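Local coordinates for protein putative LacI-family transcriptional regulator (Bacteroides fragilis, PDB 3GBV) that probably regulates transcription in response to a small molecule, using an effector domain of the periplasmic-binding-protein type, at residues 66-77 with 89-100; 226-237 with 245-253. One frame throughout, in Å; residues are numbered along the deposited sequence.

In the fold
Interactions 1 and 2 show one building principle applied twice: two neighbouring parallel strands joined by a helical crossover. The pair 66-77 with 89-100 belongs to one sheet of the chain and the pair 226-237 with 245-253 to the other, on opposite sides of the chain's centre. Their centres lie about 32 Å apart, yet their nearest atoms come within about 7 Å without touching. In LacI-family effector domains, the effector site lies between the two lobes. A 1,2-ethanediol bonded to Asp232 in interaction 2, and a different one about 4 Å from the side chain of Phe75 in interaction 1, probably come from the crystallisation liquor but may mark pockets.

Interaction 1: 66-77 with 89-100; sequences IEEQPDGVMFAP and ALNELGIPYIYI
Ala89 opens the contact by pressing its CB against CD1 of Ile66, a tight 3.3 Å meeting of methyl groups between the last residue of helix 55-66 and the middle of helix 84-93. Leu90 follows with CD2 reaching both CG1 of Ile66 and CG2 of Val73. One turn further along, CD1 of Leu93 meets the other branch of Ile66, CG2, at 3.4 Å. Gly94, with positive phi, forms the Schellman motif that follows helix 84-93, and the chain turns toward the sheet. Ile95 then lays CG2 against CG2 of Val73 at 3.8 Å and close to the carbonyl oxygen of Pro70.

From Pro96 onward the backbone takes over, its O accepting Val73 N at 3.0 Å. Tyr97 has CG wedged between its backbone N and carbonyl carbon (chi1 63°), which carries the ring away from strand 72-75 and sets CD1 over a face of the Tyr99 ring. Ile98 N bonds to Val73 O, and Phe75 N meets Ile98 O at 2.6 Å, with a C=O...N angle of 177°. The Ile98 side chain lies on the other face, with selenomethionine Met74, and packs on helix 254-270. Tyr99 runs alongside Phe75, its CE1 3.9 Å from Phe75 CD2, while CG of Pro77 comes to CD1 of the same tyrosine ring at 3.7 Å. Both tyrosine hydroxyls bond to the carbonyl oxygen of Ala107. Ile100 N completes the parallel pairing on Phe75 O, approaching from above the carbonyl plane; its side chain touches the selenium of Met74 with CD1 at 3.6 Å and presses CG1 against CB of Ala76.

The chemistry is thus divided: four main-chain bonds fix the strand register of this beta-alpha-beta unit, whereas interlocking aliphatic branches, without any polar side-chain bond between the segments, seat its helix.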
loop_
_atom_site.group_PDB
_atom_site.type_symbol
_atom_site.label_atom_id
_atom_site.label_comp_id
_atom_site.label_asym_id
_atom_site.label_seq_id
_atom_site.Cartn_x
_atom_site.Cartn_y
_atom_site.Cartn_z
ATOM N N ILE A 66 -24.197 -17.211 21.060
ATOM C CA ILE A 66 -24.845 -18.391 20.507
ATOM C C ILE A 66 -26.332 -18.368 20.858
ATOM O O ILE A 66 -27.182 -18.714 20.038
ATOM C CB ILE A 66 -24.204 -19.684 21.063
ATOM C CG1 ILE A 66 -22.791 -19.836 20.502
ATOM C CG2 ILE A 66 -25.048 -20.893 20.697
ATOM C CD1 ILE A 66 -22.008 -20.976 21.106
ATOM N N GLU A 67 -26.640 -17.942 22.078
ATOM C CA GLU A 67 -28.022 -17.888 22.530
ATOM C C GLU A 67 -28.838 -16.751 21.917
ATOM O O GLU A 67 -30.036 -16.639 22.160
ATOM C CB GLU A 67 -28.065 -17.841 24.060
ATOM C CG GLU A 67 -27.955 -19.230 24.684
ATOM C CD GLU A 67 -27.680 -19.194 26.173
ATOM O OE1 GLU A 67 -28.092 -18.215 26.830
ATOM O OE2 GLU A 67 -27.063 -20.153 26.687
ATOM N N GLU A 68 -28.190 -15.914 21.114
ATOM C CA GLU A 68 -28.888 -14.824 20.442
ATOM C C GLU A 68 -29.401 -15.338 19.102
ATOM O O GLU A 68 -30.131 -14.642 18.402
ATOM C CB GLU A 68 -27.956 -13.628 20.234
ATOM C CG GLU A 68 -27.865 -12.718 21.447
ATOM C CD GLU A 68 -26.602 -11.873 21.472
ATOM O OE1 GLU A 68 -26.715 -10.627 21.472
ATOM O OE2 GLU A 68 -25.493 -12.451 21.502
ATOM N N GLN A 69 -29.012 -16.563 18.756
ATOM C CA GLN A 69 -29.431 -17.200 17.508
ATOM C C GLN A 69 -29.120 -16.344 16.273
ATOM O O GLN A 69 -30.011 -16.023 15.494
ATOM C CB GLN A 69 -30.938 -17.480 17.547
ATOM C CG GLN A 69 -31.462 -18.004 18.884
ATOM C CD GLN A 69 -32.983 -18.058 18.930
ATOM O OE1 GLN A 69 -33.609 -18.856 18.234
ATOM N NE2 GLN A 69 -33.582 -17.199 19.747
ATOM N N PRO A 70 -27.846 -15.970 16.073
ATOM C CA PRO A 70 -27.508 -15.150 14.908
ATOM C C PRO A 70 -27.434 -15.945 13.607
ATOM O O PRO A 70 -27.186 -17.149 13.617
ATOM C CB PRO A 70 -26.160 -14.564 15.297
ATOM C CG PRO A 70 -25.524 -15.703 16.012
ATOM C CD PRO A 70 -26.654 -16.205 16.905
ATOM N N ASP A 71 -27.652 -15.251 12.493
ATOM C CA ASP A 71 -27.603 -15.841 11.157
ATOM C C ASP A 71 -26.164 -16.124 10.778
ATOM O O ASP A 71 -25.855 -17.140 10.157
ATOM C CB ASP A 71 -28.185 -14.873 10.134
ATOM C CG ASP A 71 -29.634 -14.588 10.384
ATOM O OD1 ASP A 71 -30.456 -15.485 10.101
ATOM O OD2 ASP A 71 -29.941 -13.478 10.878
ATOM N N GLY A 72 -25.291 -15.192 11.140
ATOM C CA GLY A 72 -23.886 -15.343 10.839
ATOM C C GLY A 72 -23.014 -14.736 11.917
ATOM O O GLY A 72 -23.463 -13.915 12.729
ATOM N N VAL A 73 -21.754 -15.143 11.919
ATOM C CA VAL A 73 -20.801 -14.651 12.892
ATOM C C VAL A 73 -19.440 -14.369 12.270
ATOM O O VAL A 73 -18.975 -15.125 11.429
ATOM C CB VAL A 73 -20.564 -15.686 14.013
ATOM C CG1 VAL A 73 -19.613 -15.109 15.054
ATOM C CG2 VAL A 73 -21.884 -16.101 14.638
HETATM N N MSE A 74 -18.826 -13.259 12.666
HETATM C CA MSE A 74 -17.473 -12.936 12.229
HETATM C C MSE A 74 -16.798 -12.906 13.599
HETATM O O MSE A 74 -17.397 -12.443 14.583
HETATM C CB MSE A 74 -17.407 -11.587 11.503
HETATM C CG MSE A 74 -17.804 -10.371 12.324
HETATM SE SE MSE A 74 -16.207 -9.399 12.968
HETATM C CE MSE A 74 -16.030 -10.086 14.817
ATOM N N PHE A 75 -15.582 -13.427 13.689
ATOM C CA PHE A 75 -14.924 -13.499 14.979
ATOM C C PHE A 75 -13.414 -13.369 14.888
ATOM O O PHE A 75 -12.777 -14.008 14.055
ATOM C CB PHE A 75 -15.330 -14.832 15.626
ATOM C CG PHE A 75 -14.482 -15.253 16.799
ATOM C CD1 PHE A 75 -14.262 -14.398 17.880
ATOM C CD2 PHE A 75 -13.940 -16.538 16.839
ATOM C CE1 PHE A 75 -13.515 -14.824 18.989
ATOM C CE2 PHE A 75 -13.198 -16.972 17.938
ATOM C CZ PHE A 75 -12.983 -16.112 19.017
ATOM N N ALA A 76 -12.852 -12.520 15.741
ATOM C CA ALA A 76 -11.411 -12.301 15.794
ATOM C C ALA A 76 -10.879 -13.068 16.997
ATOM O O ALA A 76 -11.093 -12.662 18.136
ATOM C CB ALA A 76 -11.110 -10.827 15.951
ATOM N N PRO A 77 -10.182 -14.189 16.758
ATOM C CA PRO A 77 -9.608 -15.037 17.818
ATOM C C PRO A 77 -8.350 -14.457 18.467
ATOM O O PRO A 77 -7.515 -13.866 17.794
ATOM C CB PRO A 77 -9.282 -16.347 17.090
ATOM C CG PRO A 77 -10.041 -16.259 15.778
ATOM C CD PRO A 77 -9.998 -14.809 15.439
ATOM N N ALA A 89 -20.064 -25.410 18.686
ATOM C CA ALA A 89 -21.457 -25.034 18.872
ATOM C C ALA A 89 -22.010 -24.331 17.637
ATOM O O ALA A 89 -23.175 -24.511 17.292
ATOM C CB ALA A 89 -21.595 -24.133 20.101
ATOM N N LEU A 90 -21.185 -23.524 16.975
ATOM C CA LEU A 90 -21.636 -22.828 15.780
ATOM C C LEU A 90 -21.853 -23.828 14.644
ATOM O O LEU A 90 -22.854 -23.755 13.932
ATOM C CB LEU A 90 -20.626 -21.750 15.360
ATOM C CG LEU A 90 -20.481 -20.519 16.276
ATOM C CD1 LEU A 90 -19.488 -19.542 15.654
ATOM C CD2 LEU A 90 -21.829 -19.835 16.490
ATOM N N ASN A 91 -20.920 -24.761 14.473
ATOM C CA ASN A 91 -21.065 -25.762 13.420
ATOM C C ASN A 91 -22.296 -26.606 13.708
ATOM O O ASN A 91 -23.125 -26.844 12.830
ATOM C CB ASN A 91 -19.839 -26.678 13.345
ATOM C CG ASN A 91 -18.597 -25.957 12.859
ATOM O OD1 ASN A 91 -18.637 -25.217 11.881
ATOM N ND2 ASN A 91 -17.478 -26.186 13.533
ATOM N N GLU A 92 -22.414 -27.051 14.951
ATOM C CA GLU A 92 -23.541 -27.874 15.346
ATOM C C GLU A 92 -24.875 -27.188 15.056
ATOM O O GLU A 92 -25.851 -27.843 14.699
ATOM C CB GLU A 92 -23.437 -28.239 16.834
ATOM C CG GLU A 92 -24.710 -28.863 17.389
ATOM C CD GLU A 92 -24.463 -29.728 18.606
ATOM O OE1 GLU A 92 -23.798 -30.779 18.454
ATOM O OE2 GLU A 92 -24.933 -29.358 19.710
ATOM N N LEU A 93 -24.913 -25.869 15.199
ATOM C CA LEU A 93 -26.139 -25.118 14.946
ATOM C C LEU A 93 -26.280 -24.695 13.489
ATOM O O LEU A 93 -27.296 -24.122 13.095
ATOM C CB LEU A 93 -26.188 -23.877 15.838
ATOM C CG LEU A 93 -26.373 -24.131 17.331
ATOM C CD1 LEU A 93 -26.202 -22.825 18.102
ATOM C CD2 LEU A 93 -27.752 -24.729 17.567
ATOM N N GLY A 94 -25.258 -24.978 12.688
ATOM C CA GLY A 94 -25.305 -24.594 11.288
ATOM C C GLY A 94 -25.159 -23.091 11.103
ATOM O O GLY A 94 -25.651 -22.531 10.119
ATOM N N ILE A 95 -24.488 -22.434 12.044
ATOM C CA ILE A 95 -24.277 -20.989 11.962
ATOM C C ILE A 95 -22.896 -20.717 11.372
ATOM O O ILE A 95 -21.875 -20.924 12.030
ATOM C CB ILE A 95 -24.379 -20.324 13.361
ATOM C CG1 ILE A 95 -25.753 -20.610 13.975
ATOM C CG2 ILE A 95 -24.173 -18.829 13.249
ATOM C CD1 ILE A 95 -25.929 -20.100 15.385
ATOM N N PRO A 96 -22.846 -20.258 10.115
ATOM C CA PRO A 96 -21.566 -19.970 9.464
ATOM C C PRO A 96 -20.790 -18.873 10.186
ATOM O O PRO A 96 -21.374 -17.895 10.662
ATOM C CB PRO A 96 -21.986 -19.532 8.067
ATOM C CG PRO A 96 -23.295 -18.828 8.337
ATOM C CD PRO A 96 -23.972 -19.798 9.281
ATOM N N TYR A 97 -19.473 -19.035 10.265
ATOM C CA TYR A 97 -18.644 -18.037 10.914
ATOM C C TYR A 97 -17.387 -17.686 10.128
ATOM O O TYR A 97 -16.823 -18.513 9.400
ATOM C CB TYR A 97 -18.285 -18.480 12.333
ATOM C CG TYR A 97 -17.452 -19.733 12.433
ATOM C CD1 TYR A 97 -16.060 -19.667 12.442
ATOM C CD2 TYR A 97 -18.054 -20.983 12.612
ATOM C CE1 TYR A 97 -15.290 -20.809 12.639
ATOM C CE2 TYR A 97 -17.289 -22.134 12.806
ATOM C CZ TYR A 97 -15.913 -22.037 12.826
ATOM O OH TYR A 97 -15.159 -23.165 13.062
ATOM N N ILE A 98 -16.963 -16.439 10.287
ATOM C CA ILE A 98 -15.798 -15.917 9.600
ATOM C C ILE A 98 -14.684 -15.511 10.562
ATOM O O ILE A 98 -14.930 -14.844 11.569
ATOM C CB ILE A 98 -16.182 -14.676 8.756
ATOM C CG1 ILE A 98 -17.155 -15.088 7.648
ATOM C CG2 ILE A 98 -14.927 -14.011 8.190
ATOM C CD1 ILE A 98 -17.695 -13.934 6.862
ATOM N N TYR A 99 -13.460 -15.924 10.252
ATOM C CA TYR A 99 -12.324 -15.540 11.071
ATOM C C TYR A 99 -11.668 -14.310 10.462
ATOM O O TYR A 99 -11.578 -14.166 9.242
ATOM C CB TYR A 99 -11.253 -16.637 11.143
ATOM C CG TYR A 99 -11.574 -17.836 12.016
ATOM C CD1 TYR A 99 -12.289 -17.695 13.214
ATOM C CD2 TYR A 99 -11.112 -19.104 11.668
ATOM C CE1 TYR A 99 -12.534 -18.797 14.038
ATOM C CE2 TYR A 99 -11.349 -20.208 12.485
ATOM C CZ TYR A 99 -12.058 -20.051 13.664
ATOM O OH TYR A 99 -12.297 -21.151 14.460
ATOM N N ILE A 100 -11.224 -13.416 11.331
ATOM C CA ILE A 100 -10.522 -12.232 10.897
ATOM C C ILE A 100 -9.251 -12.180 11.725
ATOM O O ILE A 100 -9.231 -12.611 12.886
ATOM C CB ILE A 100 -11.335 -10.948 11.128
ATOM C CG1 ILE A 100 -11.863 -10.915 12.561
ATOM C CG2 ILE A 100 -12.459 -10.862 10.122
ATOM C CD1 ILE A 100 -12.659 -9.660 12.893
#

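Interaction 2: 226-237 with 245-253; sequences FSLIGYDLLERN and TVSFLIAQQ. With EDO (1,2-ethanediol), chain D.
Ile250 lies alongside Tyr231 on one face of the sheet, and its side chain can be traced across the aromatic ring. CB sits over the ring, 4.0 Å from the centroid and 19° off the normal, a CH-pi contact. CG2 meets Tyr231 CE1 at 3.7 Å. CG1, anti to the carbonyl carbon (chi1 -64°), passes the carbonyl oxygen of Gly230. An extended second torsion then carries CD1 to the phenolic end, 3.8 Å from Tyr231 CZ. The hydroxyl itself bonds to Ser120 OG, so the ring is held at its far end as well as covered on one face.

The backbone beneath follows a parallel pattern with one irregularity. Leu228 N bonds to Thr245 O and Ser247 N to Leu228 O; a beta bulge then shifts the register by one residue, so that Gly230 N is received by Phe248 O. Ile250 N bonds to Gly230 O, and Asp232 N closes the pairing on Ile250 O at 2.7 Å. Beyond the strands, Asp232 OD1 accepts a bond from a water 2.5 Å away, which in turn accepts one from Gln252 N. The other carboxylate oxygen of Asp232, OD2, takes a bond from O1 of the 1,2-ethanediol at 2.8 Å.

On the opposite face, Leu249 places CD1 against CB of Asn237 at 4.0 Å. Asn237 ND2 also bonds to the carbonyl oxygen of Asp232, tying the start of crossover helix 235-243 to the strand end.

Among its neighbours, the unit is layered: helix 117-131 packs on Ile229 and Phe248, helix 212-220 covers Leu228, and strand 284-286 pairs antiparallel beside strand 246-251. Phe248 also touches Leu130 of the second subunit, so the Phe248 end of the unit lies at the contact with that subunit.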
loop_
_atom_site.group_PDB
_atom_site.type_symbol
_atom_site.label_atom_id
_atom_site.label_comp_id
_atom_site.label_asym_id
_atom_site.label_seq_id
_atom_site.Cartn_x
_atom_site.Cartn_y
_atom_site.Cartn_z
ATOM N N PHE A 226 17.831 4.526 18.175
ATOM C CA PHE A 226 17.097 3.270 18.077
ATOM C C PHE A 226 15.843 3.502 17.233
ATOM O O PHE A 226 15.137 4.495 17.427
ATOM C CB PHE A 226 16.680 2.799 19.471
ATOM C CG PHE A 226 16.255 1.357 19.529
ATOM C CD1 PHE A 226 17.182 0.360 19.802
ATOM C CD2 PHE A 226 14.927 0.995 19.313
ATOM C CE1 PHE A 226 16.793 -0.983 19.860
ATOM C CE2 PHE A 226 14.527 -0.352 19.369
ATOM C CZ PHE A 226 15.462 -1.336 19.643
ATOM N N SER A 227 15.571 2.585 16.304
ATOM C CA SER A 227 14.398 2.688 15.440
ATOM C C SER A 227 13.559 1.402 15.438
ATOM O O SER A 227 14.097 0.290 15.422
ATOM C CB SER A 227 14.826 3.019 14.011
ATOM O OG SER A 227 15.625 1.984 13.470
ATOM N N LEU A 228 12.238 1.570 15.460
ATOM C CA LEU A 228 11.319 0.442 15.459
ATOM C C LEU A 228 10.636 0.211 14.122
ATOM O O LEU A 228 10.575 1.088 13.259
ATOM C CB LEU A 228 10.174 0.638 16.465
ATOM C CG LEU A 228 10.216 0.687 17.994
ATOM C CD1 LEU A 228 11.297 -0.240 18.519
ATOM C CD2 LEU A 228 10.436 2.104 18.444
ATOM N N ILE A 229 10.105 -0.998 13.987
ATOM C CA ILE A 229 9.299 -1.391 12.851
ATOM C C ILE A 229 8.065 -1.901 13.582
ATOM O O ILE A 229 8.165 -2.716 14.495
ATOM C CB ILE A 229 9.926 -2.518 12.019
ATOM C CG1 ILE A 229 11.006 -1.935 11.109
ATOM C CG2 ILE A 229 8.839 -3.219 11.170
ATOM C CD1 ILE A 229 11.484 -2.901 10.045
ATOM N N GLY A 230 6.904 -1.387 13.215
ATOM C CA GLY A 230 5.695 -1.809 13.887
ATOM C C GLY A 230 4.575 -2.145 12.938
ATOM O O GLY A 230 4.741 -2.110 11.720
ATOM N N TYR A 231 3.423 -2.469 13.514
ATOM C CA TYR A 231 2.250 -2.820 12.739
ATOM C C TYR A 231 1.049 -1.914 12.992
ATOM O O TYR A 231 0.849 -1.402 14.099
ATOM C CB TYR A 231 1.848 -4.266 13.039
ATOM C CG TYR A 231 2.604 -5.305 12.244
ATOM C CD1 TYR A 231 2.005 -5.963 11.167
ATOM C CD2 TYR A 231 3.903 -5.655 12.583
ATOM C CE1 TYR A 231 2.693 -6.952 10.458
ATOM C CE2 TYR A 231 4.590 -6.633 11.888
ATOM C CZ TYR A 231 3.986 -7.285 10.830
ATOM O OH TYR A 231 4.688 -8.288 10.178
ATOM N N ASP A 232 0.270 -1.711 11.935
ATOM C CA ASP A 232 -0.962 -0.953 11.988
ATOM C C ASP A 232 -0.903 0.545 12.194
ATOM O O ASP A 232 -0.018 1.086 12.868
ATOM C CB ASP A 232 -1.881 -1.615 13.009
ATOM C CG ASP A 232 -2.038 -3.104 12.742
ATOM O OD1 ASP A 232 -2.414 -3.479 11.608
ATOM O OD2 ASP A 232 -1.773 -3.901 13.655
ATOM N N LEU A 233 -1.877 1.205 11.583
ATOM C CA LEU A 233 -1.980 2.645 11.598
ATOM C C LEU A 233 -2.746 3.284 12.744
ATOM O O LEU A 233 -3.563 4.165 12.519
ATOM C CB LEU A 233 -2.559 3.101 10.256
ATOM C CG LEU A 233 -1.581 3.249 9.075
ATOM C CD1 LEU A 233 -0.377 2.360 9.248
ATOM C CD2 LEU A 233 -2.287 2.930 7.783
ATOM N N LEU A 234 -2.501 2.842 13.974
ATOM C CA LEU A 234 -3.152 3.476 15.116
ATOM C C LEU A 234 -2.605 4.901 15.109
ATOM O O LEU A 234 -1.482 5.135 14.655
ATOM C CB LEU A 234 -2.751 2.805 16.426
ATOM C CG LEU A 234 -3.538 1.588 16.901
ATOM C CD1 LEU A 234 -3.369 0.454 15.904
ATOM C CD2 LEU A 234 -3.041 1.179 18.288
ATOM N N GLU A 235 -3.378 5.849 15.619
ATOM C CA GLU A 235 -2.939 7.236 15.625
ATOM C C GLU A 235 -1.625 7.432 16.383
ATOM O O GLU A 235 -0.770 8.201 15.960
ATOM C CB GLU A 235 -4.023 8.134 16.220
ATOM C CG GLU A 235 -3.959 9.546 15.679
ATOM C CD GLU A 235 -4.912 10.499 16.371
ATOM O OE1 GLU A 235 -6.111 10.160 16.504
ATOM O OE2 GLU A 235 -4.456 11.595 16.769
ATOM N N ARG A 236 -1.453 6.735 17.497
ATOM C CA ARG A 236 -0.226 6.884 18.252
ATOM C C ARG A 236 0.944 6.264 17.507
ATOM O O ARG A 236 2.089 6.702 17.647
ATOM C CB ARG A 236 -0.384 6.284 19.649
ATOM C CG ARG A 236 -1.458 7.003 20.470
ATOM C CD ARG A 236 -1.067 7.075 21.932
ATOM N NE ARG A 236 -1.800 6.126 22.749
ATOM C CZ ARG A 236 -1.451 5.782 23.982
ATOM N NH1 ARG A 236 -0.370 6.308 24.549
ATOM N NH2 ARG A 236 -2.187 4.904 24.643
ATOM N N ASN A 237 0.657 5.255 16.691
ATOM C CA ASN A 237 1.706 4.616 15.906
ATOM C C ASN A 237 2.182 5.577 14.829
ATOM O O ASN A 237 3.383 5.743 14.605
ATOM C CB ASN A 237 1.188 3.339 15.245
ATOM C CG ASN A 237 1.153 2.169 16.195
ATOM O OD1 ASN A 237 1.548 2.289 17.355
ATOM N ND2 ASN A 237 0.681 1.018 15.706
ATOM N N THR A 245 10.621 7.768 15.890
ATOM C CA THR A 245 10.918 6.626 16.758
ATOM C C THR A 245 10.614 5.326 16.018
ATOM O O THR A 245 11.265 4.301 16.244
ATOM C CB THR A 245 10.113 6.684 18.056
ATOM O OG1 THR A 245 8.735 6.937 17.756
ATOM C CG2 THR A 245 10.651 7.788 18.953
ATOM N N VAL A 246 9.614 5.378 15.139
ATOM C CA VAL A 246 9.233 4.235 14.317
ATOM C C VAL A 246 9.663 4.565 12.879
ATOM O O VAL A 246 9.411 5.668 12.391
ATOM C CB VAL A 246 7.708 4.000 14.367
ATOM C CG1 VAL A 246 7.292 2.977 13.316
ATOM C CG2 VAL A 246 7.304 3.522 15.750
ATOM N N SER A 247 10.325 3.615 12.220
ATOM C CA SER A 247 10.809 3.803 10.848
ATOM C C SER A 247 9.826 3.306 9.798
ATOM O O SER A 247 9.667 3.918 8.746
ATOM C CB SER A 247 12.144 3.079 10.641
ATOM O OG SER A 247 13.119 3.540 11.554
ATOM N N PHE A 248 9.188 2.181 10.083
ATOM C CA PHE A 248 8.219 1.616 9.169
ATOM C C PHE A 248 7.031 1.086 9.964
ATOM O O PHE A 248 7.171 0.656 11.116
ATOM C CB PHE A 248 8.812 0.437 8.378
ATOM C CG PHE A 248 10.004 0.788 7.523
ATOM C CD1 PHE A 248 9.916 1.763 6.533
ATOM C CD2 PHE A 248 11.209 0.102 7.679
ATOM C CE1 PHE A 248 11.008 2.046 5.715
ATOM C CE2 PHE A 248 12.308 0.383 6.862
ATOM C CZ PHE A 248 12.209 1.356 5.876
ATOM N N LEU A 249 5.863 1.140 9.335
ATOM C CA LEU A 249 4.645 0.589 9.904
ATOM C C LEU A 249 4.073 -0.294 8.795
ATOM O O LEU A 249 4.074 0.084 7.622
ATOM C CB LEU A 249 3.634 1.682 10.279
ATOM C CG LEU A 249 3.954 2.536 11.514
ATOM C CD1 LEU A 249 2.897 3.629 11.677
ATOM C CD2 LEU A 249 4.013 1.649 12.755
ATOM N N ILE A 250 3.613 -1.480 9.167
ATOM C CA ILE A 250 3.024 -2.395 8.207
ATOM C C ILE A 250 1.527 -2.383 8.445
ATOM O O ILE A 250 1.070 -2.605 9.562
ATOM C CB ILE A 250 3.585 -3.810 8.385
ATOM C CG1 ILE A 250 5.093 -3.791 8.067
ATOM C CG2 ILE A 250 2.817 -4.787 7.503
ATOM C CD1 ILE A 250 5.844 -5.070 8.431
ATOM N N ALA A 251 0.763 -2.093 7.397
ATOM C CA ALA A 251 -0.688 -2.034 7.513
ATOM C C ALA A 251 -1.347 -3.237 6.855
ATOM O O ALA A 251 -0.748 -3.902 6.010
ATOM C CB ALA A 251 -1.202 -0.746 6.891
ATOM N N GLN A 252 -2.591 -3.507 7.232
ATOM C CA GLN A 252 -3.316 -4.649 6.674
ATOM C C GLN A 252 -4.765 -4.315 6.301
ATOM O O GLN A 252 -5.575 -5.214 6.070
ATOM C CB GLN A 252 -3.301 -5.797 7.679
ATOM C CG GLN A 252 -3.928 -5.411 8.996
ATOM C CD GLN A 252 -3.857 -6.512 10.014
ATOM O OE1 GLN A 252 -3.446 -6.284 11.139
ATOM N NE2 GLN A 252 -4.267 -7.712 9.630
ATOM N N GLN A 253 -5.078 -3.026 6.239
ATOM C CA GLN A 253 -6.422 -2.568 5.902
ATOM C C GLN A 253 -7.525 -3.189 6.767
ATOM O O GLN A 253 -8.322 -4.011 6.296
ATOM C CB GLN A 253 -6.704 -2.837 4.422
ATOM C CG GLN A 253 -5.908 -1.947 3.483
ATOM C CD GLN A 253 -6.050 -2.352 2.038
ATOM O OE1 GLN A 253 -7.154 -2.606 1.552
ATOM N NE2 GLN A 253 -4.931 -2.405 1.335
HETATM C C1 EDO D . -2.048 -7.084 13.492
HETATM O O1 EDO D . -1.153 -6.493 14.434
HETATM C C2 EDO D . -3.193 -7.795 14.210
HETATM O O2 EDO D . -4.081 -6.837 14.778
HETATM O O HOH W 1 -3.245 -2.117 9.630
#